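Long-range contacts in vanadium-dependent haloperoxidase (Zobellia galactanivorans, PDB 4CIT), which binds vanadate and, as a vanadium-dependent iodoperoxidase, probably uses peroxide to oxidise iodide: residues K30-I36 and W141-P146; A43-V48 and R129-L133; R64-Y68 and W166-Y172; N70-Y74 and L311-T315. One frame throughout, in Å; residues are numbered along the deposited sequence. Where two conformers were deposited one is given.

Contact 1: residues K30-I36 and W141-P146; sequences KEEPINI and WEGKNP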
loop_
_atom_site.group_PDB
_atom_site.type_symbol
_atom_site.label_atom_id
_atom_site.label_comp_id
_atom_site.label_asym_id
_atom_site.label_seq_id
_atom_site.Cartn_x
_atom_site.Cartn_y
_atom_site.Cartn_z
ATOM N N LYS A 30 37.291 -3.603 -20.169
ATOM C CA LYS A 30 36.195 -2.884 -19.372
ATOM C C LYS A 30 35.201 -3.830 -18.661
ATOM O O LYS A 30 34.122 -4.233 -19.201
ATOM C CB LYS A 30 35.463 -1.933 -20.266
ATOM C CG LYS A 30 34.975 -0.742 -19.513
ATOM C CD LYS A 30 35.345 0.548 -20.225
ATOM C CE LYS A 30 34.136 1.276 -20.779
ATOM N NZ LYS A 30 34.068 1.090 -22.257
ATOM N N GLU A 31 35.601 -4.210 -17.453
ATOM C CA GLU A 31 35.076 -5.414 -16.805
ATOM C C GLU A 31 35.093 -5.272 -15.299
ATOM O O GLU A 31 35.334 -6.190 -14.581
ATOM C CB GLU A 31 35.894 -6.639 -17.189
ATOM C CG GLU A 31 35.664 -7.015 -18.629
ATOM C CD GLU A 31 36.607 -8.074 -19.113
ATOM O OE1 GLU A 31 37.697 -8.284 -18.523
ATOM O OE2 GLU A 31 36.241 -8.676 -20.118
ATOM N N GLU A 32 34.771 -4.094 -14.845
ATOM C CA GLU A 32 34.583 -3.866 -13.462
ATOM C C GLU A 32 33.291 -4.507 -12.942
ATOM O O GLU A 32 32.332 -4.640 -13.698
ATOM C CB GLU A 32 34.548 -2.371 -13.261
ATOM C CG GLU A 32 35.895 -1.744 -13.500
ATOM C CD GLU A 32 35.913 -0.213 -13.371
ATOM O OE1 GLU A 32 34.811 0.368 -13.315
ATOM O OE2 GLU A 32 37.016 0.441 -13.314
ATOM N N PRO A 33 33.292 -4.946 -11.682
ATOM C CA PRO A 33 32.031 -5.492 -11.158
ATOM C C PRO A 33 31.038 -4.363 -10.939
ATOM O O PRO A 33 31.419 -3.181 -10.766
ATOM C CB PRO A 33 32.433 -6.073 -9.811
ATOM C CG PRO A 33 33.645 -5.291 -9.370
ATOM C CD PRO A 33 34.356 -4.898 -10.652
ATOM N N ILE A 34 29.751 -4.696 -11.004
ATOM C CA ILE A 34 28.711 -3.684 -10.761
ATOM C C ILE A 34 28.102 -4.048 -9.436
ATOM O O ILE A 34 27.617 -5.192 -9.261
ATOM C CB ILE A 34 27.665 -3.627 -11.858
ATOM C CG1 ILE A 34 28.299 -3.164 -13.167
ATOM C CG2 ILE A 34 26.465 -2.740 -11.442
ATOM C CD1 ILE A 34 27.453 -3.300 -14.403
ATOM N N ASN A 35 28.179 -3.121 -8.475
ATOM C CA ASN A 35 27.682 -3.365 -7.109
ATOM C C ASN A 35 26.290 -2.791 -7.021
ATOM O O ASN A 35 26.118 -1.569 -7.092
ATOM C CB ASN A 35 28.549 -2.711 -5.994
ATOM C CG ASN A 35 28.053 -3.038 -4.549
ATOM O OD1 ASN A 35 27.578 -4.156 -4.234
ATOM N ND2 ASN A 35 28.096 -2.014 -3.675
ATOM N N ILE A 36 25.311 -3.667 -6.881
ATOM C CA ILE A 36 23.933 -3.271 -6.802
ATOM C C ILE A 36 23.612 -3.353 -5.321
ATOM O O ILE A 36 23.927 -4.312 -4.659
ATOM C CB ILE A 36 23.045 -4.256 -7.570
ATOM C CG1 ILE A 36 23.377 -4.260 -9.029
ATOM C CG2 ILE A 36 21.562 -3.868 -7.377
ATOM C CD1 ILE A 36 23.225 -2.938 -9.726
ATOM N N TRP A 141 26.289 2.001 -15.346
ATOM C CA TRP A 141 26.545 0.562 -15.423
ATOM C C TRP A 141 27.205 0.175 -16.735
ATOM O O TRP A 141 28.146 -0.664 -16.724
ATOM C CB TRP A 141 25.208 -0.193 -15.309
ATOM C CG TRP A 141 24.576 -0.132 -13.972
ATOM C CD1 TRP A 141 25.156 0.133 -12.789
ATOM C CD2 TRP A 141 23.139 -0.325 -13.698
ATOM N NE1 TRP A 141 24.171 0.140 -11.769
ATOM C CE2 TRP A 141 22.950 -0.149 -12.309
ATOM C CE3 TRP A 141 22.037 -0.584 -14.504
ATOM C CZ2 TRP A 141 21.689 -0.303 -11.694
ATOM C CZ3 TRP A 141 20.756 -0.771 -13.883
ATOM C CH2 TRP A 141 20.614 -0.597 -12.485
ATOM N N GLU A 142 26.671 0.709 -17.820
ATOM C CA GLU A 142 27.103 0.434 -19.198
ATOM C C GLU A 142 28.517 0.913 -19.325
ATOM O O GLU A 142 29.352 0.239 -19.979
ATOM C CB GLU A 142 26.261 1.104 -20.293
ATOM C CG GLU A 142 26.574 0.570 -21.683
ATOM C CD GLU A 142 25.902 1.351 -22.806
ATOM O OE1 GLU A 142 24.854 2.009 -22.582
ATOM O OE2 GLU A 142 26.402 1.283 -23.945
ATOM N N GLY A 143 28.808 2.024 -18.683
ATOM C CA GLY A 143 30.169 2.542 -18.655
ATOM C C GLY A 143 31.221 1.721 -17.954
ATOM O O GLY A 143 32.381 1.747 -18.377
ATOM N N LYS A 144 30.865 1.001 -16.897
ATOM C CA LYS A 144 31.765 0.234 -16.103
ATOM C C LYS A 144 32.000 -1.156 -16.690
ATOM O O LYS A 144 33.085 -1.684 -16.597
ATOM C CB LYS A 144 31.141 -0.062 -14.731
ATOM C CG LYS A 144 30.964 1.108 -13.830
ATOM C CD LYS A 144 30.566 0.610 -12.444
ATOM C CE LYS A 144 31.755 -0.039 -11.722
ATOM N NZ LYS A 144 31.516 0.217 -10.275
ATOM N N ASN A 145 30.941 -1.747 -17.216
ATOM C CA ASN A 145 30.960 -3.141 -17.712
ATOM C C ASN A 145 29.812 -3.368 -18.719
ATOM O O ASN A 145 28.730 -3.914 -18.411
ATOM C CB ASN A 145 30.934 -4.126 -16.538
ATOM C CG ASN A 145 31.291 -5.542 -16.960
ATOM O OD1 ASN A 145 31.103 -5.937 -18.118
ATOM N ND2 ASN A 145 31.680 -6.333 -15.998
ATOM N N PRO A 146 30.042 -2.998 -19.972
ATOM C CA PRO A 146 29.040 -3.077 -20.973
ATOM C C PRO A 146 28.482 -4.457 -21.236
ATOM O O PRO A 146 27.236 -4.537 -21.492
ATOM C CB PRO A 146 29.706 -2.490 -22.255
ATOM C CG PRO A 146 31.076 -2.129 -21.884
ATOM C CD PRO A 146 31.305 -2.363 -20.449
HETATM O O HOH W 1 32.334 -5.518 -20.938
HETATM O O HOH W 2 33.389 -1.556 -9.270
HETATM O O HOH W 3 29.012 -0.391 -9.241
HETATM O O HOH W 4 25.199 0.469 -8.997
#
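Ile34 and Ile36 lay their branches against the indole of Trp141; the side chains cross it at about a right angle, while the methyls meet the ring obliquely. Ile34 brings CG2 to 3.4 Å from Trp141 CD1 on the pyrrole side, and Ile36 sets CD1 3.6 Å from CZ2 of the same indole. The branched isoleucines suit an extended chain, since two arms of Ile34 can be used: CD1 rests by the Trp141 backbone while CG2, anti to its own backbone N, reaches the ring. In the plane of the indole, NE1 gives its hydrogen to a water that also bonds Asn35 O.

Asn145 makes a direct polar bond: its ND2 donates to Glu32 O at 2.9 Å, and the N-H points almost straight at the oxygen (157°). That oxygen lies near the amide plane of Asn145, yet the donor stands above the carbonyl plane of Glu32. Lys144 runs across Glu32 and sets CE 3.3 Å from Pro33 O, while its NZ holds two waters. One of these bonds Pro33 O and the other Asn35 N, whereas the Glu32 carboxylate stays beyond salt-bridge range.

Asn145 is the first residue past helix 128-144 and N-caps helix 146-167 through OD1 to Leu148 N, with Pro146, which needs no N-H partner, starting the new helix. The N-terminal chain lies over this junction, and Ile36 touches Val113 of helix 108-123.

Contact 2: residues A43-V48 and R129-L133; sequences ASIDRV and RMESL
Arg47 leans across segment 129-133 of helix 128-144, touching Met130, Leu133 and Arg129 in turn. Its CB sits 3.8 Å from Leu133 CD2. The next atom, CG, stands anti to the backbone N and comes 3.8 Å from Met130 SD, the thioether sliding past it in the opposite direction. Bends at chi2 (52°) and chi3 (61°) then fold the chain back over the neighbouring backbone, where CD lies 3.5 Å from Arg129 O. NE turns toward Glu50, one turn further along its own helix, in a long and weak ion pair. At the tip, NH1 donates to Arg129 O at 2.9 Å, in the guanidinium plane and nearly along the C=O axis. Leu133 CB lies over one face of the guanidinium, 3.7 Å from NH1.

Deeper in, Met130 SD also approaches Val48 CB at 4.1 Å, and Met130 CE nears the hydroxyl of Ser44, which is hydrogen-bonded to His116. The two helix segments run nearly antiparallel (156°).

An arginine suits this place because it has two natures: its methylenes extend the apolar seam of Met130 and Leu133, while the charged end gives the backbone carbonyl of Arg129 a charged donor.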
loop_
_atom_site.group_PDB
_atom_site.type_symbol
_atom_site.label_atom_id
_atom_site.label_comp_id
_atom_site.label_asym_id
_atom_site.label_seq_id
_atom_site.Cartn_x
_atom_site.Cartn_y
_atom_site.Cartn_z
ATOM N N ALA A 43 15.553 3.573 -4.654
ATOM C CA ALA A 43 15.518 4.645 -5.644
ATOM C C ALA A 43 14.311 4.471 -6.602
ATOM O O ALA A 43 13.573 5.403 -6.886
ATOM C CB ALA A 43 16.846 4.734 -6.372
ATOM N N SER A 44 14.102 3.268 -7.131
ATOM C CA SER A 44 12.988 3.000 -7.995
ATOM C C SER A 44 11.635 3.176 -7.310
ATOM O O SER A 44 10.742 3.866 -7.844
ATOM C CB SER A 44 13.100 1.568 -8.564
ATOM O OG SER A 44 12.088 1.240 -9.492
ATOM N N ILE A 45 11.527 2.694 -6.083
ATOM C CA ILE A 45 10.271 2.793 -5.345
ATOM C C ILE A 45 10.024 4.292 -4.962
ATOM O O ILE A 45 8.917 4.753 -5.034
ATOM C CB ILE A 45 10.297 1.845 -4.106
ATOM C CG1 ILE A 45 10.392 0.377 -4.545
ATOM C CG2 ILE A 45 9.115 2.075 -3.209
ATOM C CD1 ILE A 45 10.557 -0.628 -3.471
ATOM N N ASP A 46 11.060 5.049 -4.568
ATOM C CA ASP A 46 10.915 6.480 -4.287
ATOM C C ASP A 46 10.488 7.254 -5.540
ATOM O O ASP A 46 9.624 8.117 -5.428
ATOM C CB ASP A 46 12.251 7.105 -3.864
ATOM C CG ASP A 46 12.728 6.718 -2.430
ATOM O OD1 ASP A 46 11.896 6.198 -1.635
ATOM O OD2 ASP A 46 13.993 6.921 -2.143
ATOM N N ARG A 47 11.070 6.918 -6.720
ATOM C CA ARG A 47 10.686 7.630 -7.914
ATOM C C ARG A 47 9.230 7.305 -8.273
ATOM O O ARG A 47 8.457 8.182 -8.677
ATOM C CB ARG A 47 11.599 7.269 -9.078
ATOM C CG ARG A 47 11.335 7.972 -10.406
ATOM C CD ARG A 47 11.250 9.464 -10.330
ATOM N NE ARG A 47 12.490 10.074 -9.845
ATOM C CZ ARG A 47 13.516 10.418 -10.642
ATOM N NH1 ARG A 47 13.466 10.258 -11.969
ATOM N NH2 ARG A 47 14.580 11.003 -10.110
ATOM N N VAL A 48 8.850 6.044 -8.199
ATOM C CA VAL A 48 7.467 5.681 -8.575
ATOM C C VAL A 48 6.469 6.348 -7.629
ATOM O O VAL A 48 5.379 6.766 -8.065
ATOM C CB VAL A 48 7.287 4.168 -8.824
ATOM C CG1 VAL A 48 7.086 3.515 -7.548
ATOM C CG2 VAL A 48 6.092 3.912 -9.798
ATOM N N ARG A 129 9.490 10.060 -16.572
ATOM C CA ARG A 129 10.057 10.270 -15.263
ATOM C C ARG A 129 10.663 9.036 -14.657
ATOM O O ARG A 129 11.501 9.169 -13.826
ATOM C CB ARG A 129 9.042 10.892 -14.297
ATOM C CG ARG A 129 8.489 12.210 -14.867
ATOM C CD ARG A 129 7.478 12.848 -13.904
ATOM N NE ARG A 129 7.046 14.167 -14.381
ATOM C CZ ARG A 129 6.748 15.206 -13.573
ATOM N NH1 ARG A 129 6.754 15.102 -12.245
ATOM N NH2 ARG A 129 6.444 16.369 -14.119
ATOM N N MET A 130 10.191 7.848 -15.015
ATOM C CA MET A 130 10.962 6.604 -14.655
ATOM C C MET A 130 12.129 6.432 -15.594
ATOM O O MET A 130 13.191 6.011 -15.166
ATOM C CB MET A 130 10.136 5.348 -14.702
ATOM C CG MET A 130 9.157 5.091 -13.581
ATOM S SD MET A 130 9.835 4.873 -11.932
ATOM C CE MET A 130 11.216 3.776 -12.286
ATOM N N GLU A 131 11.921 6.705 -16.877
ATOM C CA GLU A 131 12.994 6.508 -17.836
ATOM C C GLU A 131 14.218 7.363 -17.473
ATOM O O GLU A 131 15.328 6.957 -17.735
ATOM C CB GLU A 131 12.519 6.819 -19.249
ATOM C CG GLU A 131 11.558 5.775 -19.770
ATOM C CD GLU A 131 10.797 6.246 -21.029
ATOM O OE1 GLU A 131 10.799 7.464 -21.388
ATOM O OE2 GLU A 131 10.189 5.404 -21.629
ATOM N N SER A 132 14.034 8.565 -16.899
ATOM C CA SER A 132 15.165 9.395 -16.517
ATOM C C SER A 132 15.992 8.747 -15.426
ATOM O O SER A 132 17.243 8.781 -15.476
ATOM C CB SER A 132 14.784 10.872 -16.126
ATOM O OG SER A 132 13.819 10.731 -15.097
ATOM N N LEU A 133 15.335 8.125 -14.456
ATOM C CA LEU A 133 16.041 7.497 -13.350
ATOM C C LEU A 133 16.800 6.277 -13.927
ATOM O O LEU A 133 17.999 6.094 -13.676
ATOM C CB LEU A 133 15.068 6.938 -12.322
ATOM C CG LEU A 133 15.707 6.021 -11.246
ATOM C CD1 LEU A 133 16.652 6.822 -10.402
ATOM C CD2 LEU A 133 14.654 5.344 -10.379
#

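Contact 3: residues R64-Y68 and W166-Y172; sequences RIFAY and WMNKDNY
The guanidinium of Arg64 lies flat on the ring of Tyr172, their centres 4.1 Å apart and their planes only 10° from parallel. The edge of the same guanidinium faces the carboxylate of Asp170. Tyr68 is enclosed differently: Met167 CG sits over the centre of one face, 3.7 Å from the centroid, as a CH-pi contact, with SD obliquely placed in a Met-aromatic contact. The edge of Tyr68 points at the face of Trp166 in a T-shaped pair, planes 79° apart, and CE1 of Tyr68 comes 3.4 Å from CZ3 of Trp166.

Arg64 reaches its partner because the chain is extended from CG to NE. It grips Asp170 side-on: NE meets the syn lone pair of OD2 at 2.8 Å in a straight bond (169°), and NH2 meets OD1 at 3.1 Å. Tyr68 OH donates to the anti side of Asp170 OD2 at 2.9 Å, and the backbone N of Tyr172 reaches Asp170 OD1 at 3.0 Å, from the face opposite Arg64 NH2. Each carboxylate oxygen therefore has two donors, which should fix its rotation and probably stabilise the negative charge. An asparagine here would probably leave the buried Arg64 without its countercharge and turn an NH2 toward donors that have lost their acceptor.

Arg210 flanks the cluster, bonding the Asp170 backbone and making a cation-pi contact with Trp166. The arrangement is an Asx turn following a type I turn at the end of helix 146-167, its aspartate anchored to helix 59-80 by a buried salt bridge.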
loop_
_atom_site.group_PDB
_atom_site.type_symbol
_atom_site.label_atom_id
_atom_site.label_comp_id
_atom_site.label_asym_id
_atom_site.label_seq_id
_atom_site.Cartn_x
_atom_site.Cartn_y
_atom_site.Cartn_z
ATOM N N ARG A 64 -1.374 -1.599 -6.327
ATOM C CA ARG A 64 -1.142 -2.486 -7.461
ATOM C C ARG A 64 0.232 -2.102 -8.124
ATOM O O ARG A 64 1.030 -2.928 -8.545
ATOM C CB ARG A 64 -2.298 -2.344 -8.438
ATOM C CG ARG A 64 -2.167 -3.130 -9.729
ATOM C CD ARG A 64 -3.451 -3.065 -10.609
ATOM N NE ARG A 64 -3.283 -3.853 -11.813
ATOM C CZ ARG A 64 -2.774 -3.491 -12.958
ATOM N NH1 ARG A 64 -2.314 -2.254 -13.162
ATOM N NH2 ARG A 64 -2.740 -4.377 -13.910
ATOM N N ILE A 65 0.493 -0.809 -8.210
ATOM C CA ILE A 65 1.773 -0.233 -8.742
ATOM C C ILE A 65 2.997 -0.681 -7.931
ATOM O O ILE A 65 4.024 -0.977 -8.489
ATOM C CB ILE A 65 1.658 1.292 -8.802
ATOM C CG1 ILE A 65 0.579 1.657 -9.856
ATOM C CG2 ILE A 65 2.995 1.884 -9.248
ATOM C CD1 ILE A 65 0.210 3.123 -9.870
ATOM N N PHE A 66 2.885 -0.780 -6.598
ATOM C CA PHE A 66 3.966 -1.269 -5.754
ATOM C C PHE A 66 4.175 -2.773 -5.867
ATOM O O PHE A 66 5.305 -3.204 -5.891
ATOM C CB PHE A 66 3.712 -0.925 -4.279
ATOM C CG PHE A 66 3.923 0.513 -3.973
ATOM C CD1 PHE A 66 5.115 1.118 -4.239
ATOM C CD2 PHE A 66 2.942 1.228 -3.329
ATOM C CE1 PHE A 66 5.303 2.446 -3.925
ATOM C CE2 PHE A 66 3.086 2.567 -3.052
ATOM C CZ PHE A 66 4.283 3.184 -3.355
ATOM N N ALA A 67 3.109 -3.560 -5.982
ATOM C CA ALA A 67 3.238 -4.995 -5.885
ATOM C C ALA A 67 3.883 -5.731 -7.038
ATOM O O ALA A 67 4.795 -6.524 -6.821
ATOM C CB ALA A 67 1.892 -5.642 -5.628
ATOM N N TYR A 68 3.425 -5.468 -8.258
ATOM C CA TYR A 68 3.902 -6.192 -9.398
ATOM C C TYR A 68 5.432 -6.048 -9.661
ATOM O O TYR A 68 6.104 -7.040 -9.945
ATOM C CB TYR A 68 3.143 -5.864 -10.670
ATOM C CG TYR A 68 1.812 -6.578 -10.715
ATOM C CD1 TYR A 68 1.734 -7.977 -10.940
ATOM C CD2 TYR A 68 0.661 -5.875 -10.594
ATOM C CE1 TYR A 68 0.494 -8.637 -11.024
ATOM C CE2 TYR A 68 -0.593 -6.514 -10.622
ATOM C CZ TYR A 68 -0.679 -7.880 -10.862
ATOM O OH TYR A 68 -1.890 -8.476 -10.942
ATOM N N TRP A 166 1.229 -11.697 -17.031
ATOM C CA TRP A 166 0.399 -12.117 -15.901
ATOM C C TRP A 166 -0.340 -10.891 -15.336
ATOM O O TRP A 166 -1.572 -11.010 -15.062
ATOM C CB TRP A 166 1.296 -12.721 -14.840
ATOM C CG TRP A 166 0.681 -12.955 -13.515
ATOM C CD1 TRP A 166 -0.331 -13.812 -13.204
ATOM C CD2 TRP A 166 1.212 -12.478 -12.316
ATOM N NE1 TRP A 166 -0.523 -13.825 -11.866
ATOM C CE2 TRP A 166 0.413 -13.010 -11.274
ATOM C CE3 TRP A 166 2.296 -11.624 -12.024
ATOM C CZ2 TRP A 166 0.642 -12.751 -9.964
ATOM C CZ3 TRP A 166 2.519 -11.339 -10.682
ATOM C CH2 TRP A 166 1.720 -11.983 -9.662
ATOM N N MET A 167 0.354 -9.758 -15.176
ATOM C CA MET A 167 -0.283 -8.552 -14.578
ATOM C C MET A 167 -1.418 -8.057 -15.480
ATOM O O MET A 167 -2.462 -7.557 -15.027
ATOM C CB MET A 167 0.830 -7.484 -14.504
ATOM C CG MET A 167 0.531 -6.048 -14.299
ATOM S SD MET A 167 2.208 -5.198 -14.257
ATOM C CE MET A 167 2.318 -4.557 -15.957
ATOM N N ASN A 168 -1.254 -8.235 -16.785
ATOM C CA ASN A 168 -2.252 -7.818 -17.725
ATOM C C ASN A 168 -3.489 -8.722 -17.822
ATOM O O ASN A 168 -4.384 -8.425 -18.627
ATOM C CB ASN A 168 -1.680 -7.622 -19.142
ATOM C CG ASN A 168 -0.791 -6.361 -19.249
ATOM O OD1 ASN A 168 -0.911 -5.395 -18.537
ATOM N ND2 ASN A 168 0.128 -6.417 -20.144
ATOM N N LYS A 169 -3.546 -9.803 -17.045
ATOM C CA LYS A 169 -4.694 -10.647 -16.964
ATOM C C LYS A 169 -5.474 -10.478 -15.621
ATOM O O LYS A 169 -6.294 -11.291 -15.301
ATOM C CB LYS A 169 -4.239 -12.091 -17.107
ATOM C CG LYS A 169 -3.745 -12.434 -18.522
ATOM C CD LYS A 169 -3.220 -13.854 -18.488
ATOM C CE LYS A 169 -2.424 -14.272 -19.723
ATOM N NZ LYS A 169 -3.315 -14.071 -20.918
ATOM N N ASP A 170 -5.203 -9.414 -14.888
ATOM C CA ASP A 170 -5.746 -9.243 -13.543
ATOM C C ASP A 170 -7.065 -8.434 -13.482
ATOM O O ASP A 170 -7.566 -8.113 -12.422
ATOM C CB ASP A 170 -4.717 -8.604 -12.620
ATOM C CG ASP A 170 -4.570 -7.105 -12.781
ATOM O OD1 ASP A 170 -5.006 -6.488 -13.767
ATOM O OD2 ASP A 170 -3.907 -6.537 -11.868
ATOM N N ASN A 171 -7.638 -8.130 -14.619
ATOM C CA ASN A 171 -8.916 -7.399 -14.699
ATOM C C ASN A 171 -8.891 -5.930 -14.520
ATOM O O ASN A 171 -9.930 -5.239 -14.658
ATOM C CB ASN A 171 -10.020 -8.023 -13.840
ATOM C CG ASN A 171 -11.412 -7.929 -14.512
ATOM O OD1 ASN A 171 -11.555 -8.142 -15.724
ATOM N ND2 ASN A 171 -12.430 -7.778 -13.716
ATOM N N TYR A 172 -7.708 -5.363 -14.273
ATOM C CA TYR A 172 -7.624 -3.906 -14.108
ATOM C C TYR A 172 -8.057 -3.235 -15.417
ATOM O O TYR A 172 -8.786 -2.258 -15.429
ATOM C CB TYR A 172 -6.204 -3.491 -13.814
ATOM C CG TYR A 172 -5.953 -2.035 -13.741
ATOM C CD1 TYR A 172 -6.339 -1.330 -12.613
ATOM C CD2 TYR A 172 -5.300 -1.347 -14.760
ATOM C CE1 TYR A 172 -6.134 0.019 -12.500
ATOM C CE2 TYR A 172 -5.047 0.040 -14.655
ATOM C CZ TYR A 172 -5.528 0.718 -13.539
ATOM O OH TYR A 172 -5.354 2.055 -13.355
#

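Contact 4: residues N70-Y74 and L311-T315; sequences NVAAY and LFAYT
Leu311 O is gripped twice by Thr315: by its hydroxyl OG1 at 2.7 Å and by its backbone N at 2.9 Å, from opposite faces of the carbonyl plane. The hydroxyl turns back this way because OG1 lies beside the backbone N (chi1 -56°). A threonine suits the spot, for it ties its hydroxyl to its own helix, yet both OG1 and CG2 still pack on segment 70-74: OG1 touches Tyr74 CB at 3.5 Å, and CG2 lies 4.1 Å from Val71 CG2. A valine in its place would probably leave Leu311 O with the helical bond alone and put a methyl where the hydroxyl faces Asn70 O.

Leu311 fills the neighbouring space, its CD2 3.5 Å from Ala73 CB, whose small size lets the branched end come close to the backbone. Asn70 sends ND2 to within 3.9 Å of Tyr314 CB and bonds Ser318 weakly. Tyr74 brings CE1 4.4 Å from Phe312 CB, and its OH donates to Asn85 O, near the sodium ligand Tyr84.

The segments run roughly antiparallel, their short axes at 148°, buried among the helices. Leu41 of helix 38-55 touches Leu311, Met293 of helix 288-302 touches Asn70, and Ala112 of helix 108-123 touches Ala73.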
loop_
_atom_site.group_PDB
_atom_site.type_symbol
_atom_site.label_atom_id
_atom_site.label_comp_id
_atom_site.label_asym_id
_atom_site.label_seq_id
_atom_site.Cartn_x
_atom_site.Cartn_y
_atom_site.Cartn_z
ATOM N N ASN A 70 7.807 -5.405 -7.491
ATOM C CA ASN A 70 8.480 -6.199 -6.493
ATOM C C ASN A 70 8.415 -7.660 -6.758
ATOM O O ASN A 70 9.441 -8.375 -6.577
ATOM C CB ASN A 70 7.949 -5.871 -5.083
ATOM C CG ASN A 70 8.362 -4.505 -4.640
ATOM O OD1 ASN A 70 9.517 -4.038 -4.930
ATOM N ND2 ASN A 70 7.544 -3.906 -3.769
ATOM N N VAL A 71 7.266 -8.210 -7.192
ATOM C CA VAL A 71 7.176 -9.633 -7.484
ATOM C C VAL A 71 8.174 -10.001 -8.552
ATOM O O VAL A 71 8.829 -11.074 -8.443
ATOM C CB VAL A 71 5.705 -10.065 -7.851
ATOM C CG1 VAL A 71 5.603 -11.459 -8.400
ATOM C CG2 VAL A 71 4.817 -9.916 -6.634
ATOM N N ALA A 72 8.243 -9.193 -9.636
ATOM C CA ALA A 72 9.236 -9.464 -10.680
ATOM C C ALA A 72 10.697 -9.553 -10.198
ATOM O O ALA A 72 11.422 -10.522 -10.488
ATOM C CB ALA A 72 9.106 -8.452 -11.845
ATOM N N ALA A 73 11.105 -8.557 -9.416
ATOM C CA ALA A 73 12.433 -8.591 -8.827
ATOM C C ALA A 73 12.655 -9.729 -7.890
ATOM O O ALA A 73 13.700 -10.426 -7.941
ATOM C CB ALA A 73 12.645 -7.307 -8.103
ATOM N N TYR A 74 11.669 -9.994 -7.032
ATOM C CA TYR A 74 11.755 -11.107 -6.101
ATOM C C TYR A 74 11.884 -12.410 -6.812
ATOM O O TYR A 74 12.725 -13.275 -6.466
ATOM C CB TYR A 74 10.501 -11.155 -5.160
ATOM C CG TYR A 74 10.581 -12.365 -4.240
ATOM C CD1 TYR A 74 11.381 -12.327 -3.124
ATOM C CD2 TYR A 74 9.930 -13.571 -4.595
ATOM C CE1 TYR A 74 11.619 -13.454 -2.382
ATOM C CE2 TYR A 74 10.117 -14.713 -3.819
ATOM C CZ TYR A 74 10.873 -14.593 -2.646
ATOM O OH TYR A 74 11.054 -15.703 -1.848
ATOM N N LEU A 311 14.211 -7.149 -0.545
ATOM C CA LEU A 311 13.171 -7.530 -1.503
ATOM C C LEU A 311 12.145 -8.449 -1.033
ATOM O O LEU A 311 10.976 -8.277 -1.278
ATOM C CB LEU A 311 13.849 -8.036 -2.756
ATOM C CG LEU A 311 13.121 -8.083 -4.026
ATOM C CD1 LEU A 311 12.268 -6.829 -4.309
ATOM C CD2 LEU A 311 14.180 -8.347 -5.111
ATOM N N PHE A 312 12.545 -9.465 -0.266
ATOM C CA PHE A 312 11.654 -10.302 0.449
ATOM C C PHE A 312 10.669 -9.502 1.290
ATOM O O PHE A 312 9.463 -9.725 1.194
ATOM C CB PHE A 312 12.503 -11.204 1.307
ATOM C CG PHE A 312 11.794 -11.942 2.379
ATOM C CD1 PHE A 312 11.087 -13.061 2.124
ATOM C CD2 PHE A 312 11.977 -11.566 3.698
ATOM C CE1 PHE A 312 10.464 -13.767 3.165
ATOM C CE2 PHE A 312 11.434 -12.294 4.729
ATOM C CZ PHE A 312 10.634 -13.360 4.477
ATOM N N ALA A 313 11.152 -8.607 2.070
ATOM C CA ALA A 313 10.302 -7.870 2.910
ATOM C C ALA A 313 9.296 -6.962 2.125
ATOM O O ALA A 313 8.050 -6.900 2.416
ATOM C CB ALA A 313 11.091 -7.045 3.871
ATOM N N TYR A 314 9.842 -6.249 1.121
ATOM C CA TYR A 314 8.990 -5.380 0.332
ATOM C C TYR A 314 7.931 -6.161 -0.447
ATOM O O TYR A 314 6.804 -5.708 -0.641
ATOM C CB TYR A 314 9.772 -4.517 -0.661
ATOM C CG TYR A 314 10.764 -3.592 -0.105
ATOM C CD1 TYR A 314 10.879 -3.357 1.228
ATOM C CD2 TYR A 314 11.571 -2.868 -0.945
ATOM C CE1 TYR A 314 11.813 -2.428 1.714
ATOM C CE2 TYR A 314 12.482 -1.915 -0.488
ATOM C CZ TYR A 314 12.618 -1.742 0.876
ATOM O OH TYR A 314 13.596 -0.897 1.387
ATOM N N THR A 315 8.281 -7.355 -0.919
ATOM C CA THR A 315 7.363 -8.161 -1.648
ATOM C C THR A 315 6.284 -8.722 -0.828
ATOM O O THR A 315 5.080 -8.608 -1.186
ATOM C CB THR A 315 8.139 -9.256 -2.411
ATOM O OG1 THR A 315 9.118 -8.594 -3.246
ATOM C CG2 THR A 315 7.187 -9.994 -3.320
#

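How the contacts relate
From the N terminus, contact 1 opens first, and its loop is closed by the junction of helices 128-144 and 146-167. Contact 2 nests within it, joining helix 38-55 to the earlier part of helix 128-144. Contact 3 starts inside both loops but ends beyond them, at the end of helix 146-167 and its following turn, crossing contacts 1 and 2. Contact 4 crosses all three, running from helix 59-80 to helix 307-335 and so to the PAP2 family region. Neighbours touch: Val48 of contact 2 packs on Ile65 of contact 3, Ile45 on Tyr314 of contact 4, and Trp166 of contact 3 on Val71 of contact 4. Contact 1 touches none of them.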